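Local coordinates for CRISPR-associated endonuclease Cas12b (Alicyclobacillus acidoterrestris, PDB 5U31), which cuts double-stranded DNA next to a protospacer adjacent motif, guided by a bound RNA, as part of bacterial CRISPR immunity, at residues 390-395 / 480-486. The protein carries 3 engineered substitutions. Numbering follows the deposited sequence.
Sequences PIWTRF and AKIQCRR. With nucleotides of chain B.
Phe395 and Ala480 form the hydrogen-bonded pair of a short antiparallel ladder. Phe395 N donates to Ala480 O (2.7 Å), and Ala480 N returns the bond to Phe395 O (2.9 Å). Beyond the non-hydrogen-bonded pair Arg394–Lys481, Ile482 N reaches Thr393 O (3.1 Å). On the Phe395 side of the sheet, CD1 of Ile482 packs against Phe395 CE2 and Thr393 OG1. Arg394 and Lys481 share the other side, where the extended Arg394 chain carries its guanidinium to a salt bridge with Glu227 on helix 216-257.

Past the ladder the two chains move apart and the Trp392 indole packs between them. With its CG beside the backbone N (chi1 -41°), the ring lies along the backbone of 482-484, and Gln483 CG sits over the five-membered ring, 4.1 Å from its centroid, in a CH-pi contact. Gln483 runs on extended to Asn504, its amide only 22° from the indole plane. The indole edge faces RNA: NE1 donates a nearly straight bond, in the ring plane, to O3' of G95 of chain B (3.0 Å).

Arg486 bends at chi2 (-63°) and lays its guanidinium flat on Pro390, whose CD lies 3.6 Å from Arg486 CZ. The guanidinium edge, through NE and NH2, makes two weak bonds to OP1 of A96 of chain B. Arg485 makes no contact with 390-395; its NH2 bonds OP1 of U31 of chain B (2.7 Å), and its NH1 forms a salt bridge with a further RNA phosphate.

This is part of the sgRNA-binding surface of the WED-II (OBD-II) domain, the end of strand 473-483 and the loop after it, whose side chains meet the RNA backbone at its sugars and phosphates.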
# COMPACT_ATOMS: atom_id res chain seq x y z
N PRO A 390 -3.46 12.49 -20.09
CA PRO A 390 -2.92 11.97 -21.36
C PRO A 390 -2.97 10.46 -21.44
O PRO A 390 -2.74 9.75 -20.46
CB PRO A 390 -1.47 12.48 -21.35
CG PRO A 390 -1.12 12.56 -19.92
CD PRO A 390 -2.39 12.96 -19.20
N ILE A 391 -3.28 9.97 -22.63
CA ILE A 391 -2.92 8.63 -23.01
C ILE A 391 -1.75 8.74 -23.99
O ILE A 391 -1.39 9.82 -24.44
CB ILE A 391 -4.12 7.85 -23.60
CG1 ILE A 391 -4.81 8.64 -24.71
CG2 ILE A 391 -5.10 7.49 -22.49
CD1 ILE A 391 -4.25 8.37 -26.09
N TRP A 392 -1.12 7.61 -24.29
CA TRP A 392 0.11 7.61 -25.07
C TRP A 392 -0.08 6.79 -26.33
O TRP A 392 -0.76 5.76 -26.31
CB TRP A 392 1.27 7.06 -24.23
CG TRP A 392 1.25 7.55 -22.82
CD1 TRP A 392 0.86 6.85 -21.71
CD2 TRP A 392 1.59 8.87 -22.36
NE1 TRP A 392 0.95 7.64 -20.60
CE2 TRP A 392 1.40 8.88 -20.97
CE3 TRP A 392 2.04 10.03 -22.99
CZ2 TRP A 392 1.64 10.02 -20.20
CZ3 TRP A 392 2.29 11.15 -22.23
CH2 TRP A 392 2.09 11.14 -20.84
N THR A 393 0.52 7.24 -27.43
CA THR A 393 0.45 6.48 -28.67
C THR A 393 1.21 5.17 -28.51
O THR A 393 2.35 5.15 -28.02
CB THR A 393 1.02 7.29 -29.85
OG1 THR A 393 2.37 6.89 -30.09
CG2 THR A 393 1.00 8.76 -29.55
N ARG A 394 0.58 4.07 -28.89
CA ARG A 394 1.22 2.77 -28.82
C ARG A 394 1.92 2.45 -30.14
O ARG A 394 1.64 3.05 -31.18
CB ARG A 394 0.21 1.68 -28.48
CG ARG A 394 -0.40 1.80 -27.12
CD ARG A 394 -1.57 0.85 -26.95
NE ARG A 394 -2.22 1.01 -25.66
CZ ARG A 394 -3.32 0.38 -25.30
NH1 ARG A 394 -3.91 -0.46 -26.14
NH2 ARG A 394 -3.84 0.59 -24.10
N PHE A 395 2.84 1.50 -30.07
CA PHE A 395 3.61 1.06 -31.24
C PHE A 395 3.81 -0.44 -31.11
O PHE A 395 4.52 -0.89 -30.20
CB PHE A 395 4.95 1.79 -31.32
CG PHE A 395 4.94 3.00 -32.19
CD1 PHE A 395 5.16 2.89 -33.55
CD2 PHE A 395 4.73 4.26 -31.64
CE1 PHE A 395 5.16 4.00 -34.35
CE2 PHE A 395 4.74 5.38 -32.45
CZ PHE A 395 4.95 5.25 -33.80
N ALA A 480 5.30 -0.81 -27.38
CA ALA A 480 5.95 0.37 -26.85
C ALA A 480 4.97 1.53 -26.87
O ALA A 480 4.01 1.54 -27.64
CB ALA A 480 7.21 0.73 -27.65
N LYS A 481 5.22 2.52 -26.02
CA LYS A 481 4.38 3.70 -25.99
C LYS A 481 5.25 4.94 -25.83
O LYS A 481 6.26 4.91 -25.12
CB LYS A 481 3.32 3.63 -24.87
CG LYS A 481 3.87 3.48 -23.46
CD LYS A 481 2.76 3.50 -22.40
CE LYS A 481 2.39 2.10 -21.94
NZ LYS A 481 1.60 1.38 -22.97
N ILE A 482 4.86 6.01 -26.50
CA ILE A 482 5.61 7.26 -26.50
C ILE A 482 5.10 8.14 -25.37
O ILE A 482 3.92 8.53 -25.36
CB ILE A 482 5.49 7.98 -27.85
CG1 ILE A 482 6.25 7.20 -28.92
CG2 ILE A 482 6.01 9.39 -27.75
CD1 ILE A 482 5.99 7.68 -30.30
N GLN A 483 5.98 8.47 -24.43
CA GLN A 483 5.62 9.24 -23.25
C GLN A 483 6.46 10.50 -23.15
O GLN A 483 7.59 10.57 -23.64
CB GLN A 483 5.81 8.43 -21.97
CG GLN A 483 5.16 7.07 -21.95
CD GLN A 483 5.34 6.40 -20.61
OE1 GLN A 483 5.21 5.19 -20.48
NE2 GLN A 483 5.66 7.20 -19.59
N CYS A 484 5.88 11.50 -22.48
CA CYS A 484 6.57 12.70 -22.02
C CYS A 484 6.35 12.82 -20.52
O CYS A 484 5.48 12.17 -19.94
CB CYS A 484 6.06 13.95 -22.74
SG CYS A 484 6.19 13.88 -24.54
N ARG A 485 7.15 13.69 -19.89
CA ARG A 485 6.98 13.95 -18.47
C ARG A 485 5.70 14.75 -18.22
O ARG A 485 5.33 15.61 -19.01
CB ARG A 485 8.18 14.72 -17.93
CG ARG A 485 9.52 14.01 -18.02
CD ARG A 485 10.64 14.97 -17.68
NE ARG A 485 11.92 14.29 -17.49
CZ ARG A 485 12.32 13.78 -16.33
NH1 ARG A 485 11.55 13.87 -15.26
NH2 ARG A 485 13.50 13.18 -16.24
N ARG A 486 5.04 14.46 -17.10
CA ARG A 486 3.81 15.18 -16.77
C ARG A 486 4.07 16.68 -16.58
O ARG A 486 3.21 17.50 -16.91
CB ARG A 486 3.16 14.60 -15.51
CG ARG A 486 2.51 13.24 -15.71
CD ARG A 486 1.36 13.32 -16.70
NE ARG A 486 0.41 12.21 -16.54
CZ ARG A 486 -0.82 12.35 -16.06
NH1 ARG A 486 -1.27 13.54 -15.69
NH2 ARG A 486 -1.61 11.29 -15.96
P G B 95 4.30 4.46 -15.33
OP1 G B 95 4.87 5.82 -15.55
OP2 G B 95 3.80 4.05 -13.99
O5' G B 95 3.11 4.24 -16.37
C5' G B 95 3.28 4.59 -17.74
C4' G B 95 1.97 4.53 -18.48
O4' G B 95 1.58 3.15 -18.68
C3' G B 95 0.80 5.14 -17.74
O3' G B 95 0.75 6.55 -17.85
C2' G B 95 -0.40 4.42 -18.35
O2' G B 95 -0.76 5.00 -19.59
C1' G B 95 0.18 3.03 -18.63
N9 G B 95 -0.16 2.02 -17.61
C8 G B 95 0.61 1.56 -16.57
N7 G B 95 0.01 0.63 -15.87
C5 G B 95 -1.22 0.47 -16.48
C6 G B 95 -2.30 -0.40 -16.18
O6 G B 95 -2.40 -1.23 -15.27
N1 G B 95 -3.36 -0.23 -17.06
C2 G B 95 -3.37 0.66 -18.11
N2 G B 95 -4.48 0.68 -18.86
N3 G B 95 -2.37 1.47 -18.41
C4 G B 95 -1.34 1.32 -17.56
P A B 96 0.12 7.40 -16.66
OP1 A B 96 0.47 8.83 -16.83
OP2 A B 96 0.47 6.68 -15.41
O5' A B 96 -1.44 7.26 -16.92
C5' A B 96 -2.01 7.71 -18.14
C4' A B 96 -3.42 7.23 -18.31
O4' A B 96 -3.43 5.78 -18.45
C3' A B 96 -4.36 7.48 -17.14
O3' A B 96 -4.87 8.81 -17.10
C2' A B 96 -5.43 6.43 -17.35
O2' A B 96 -6.30 6.81 -18.41
C1' A B 96 -4.59 5.25 -17.84
N9 A B 96 -4.18 4.36 -16.73
C8 A B 96 -3.02 4.39 -16.01
N7 A B 96 -2.95 3.45 -15.09
C5 A B 96 -4.15 2.76 -15.22
C6 A B 96 -4.69 1.65 -14.55
N6 A B 96 -4.09 1.00 -13.56
N1 A B 96 -5.91 1.21 -14.93
C2 A B 96 -6.53 1.85 -15.93
N3 A B 96 -6.12 2.90 -16.63
C4 A B 96 -4.91 3.31 -16.23
P U B 31 16.37 10.74 -17.24
OP1 U B 31 15.39 11.82 -17.52
OP2 U B 31 17.70 11.06 -16.67
O5' U B 31 15.64 9.70 -16.29
C5' U B 31 14.25 9.49 -16.40
C4' U B 31 13.74 8.66 -15.26
O4' U B 31 14.35 7.35 -15.30
C3' U B 31 14.09 9.17 -13.88
O3' U B 31 13.22 10.21 -13.45
C2' U B 31 14.00 7.91 -13.03
O2' U B 31 12.65 7.59 -12.74
C1' U B 31 14.54 6.86 -13.99
N1 U B 31 15.99 6.59 -13.81
C2 U B 31 16.35 5.66 -12.86
O2 U B 31 15.54 5.08 -12.17
N3 U B 31 17.70 5.43 -12.75
C4 U B 31 18.69 6.02 -13.49
O4 U B 31 19.85 5.72 -13.27
C5 U B 31 18.23 6.97 -14.46
C6 U B 31 16.93 7.22 -14.60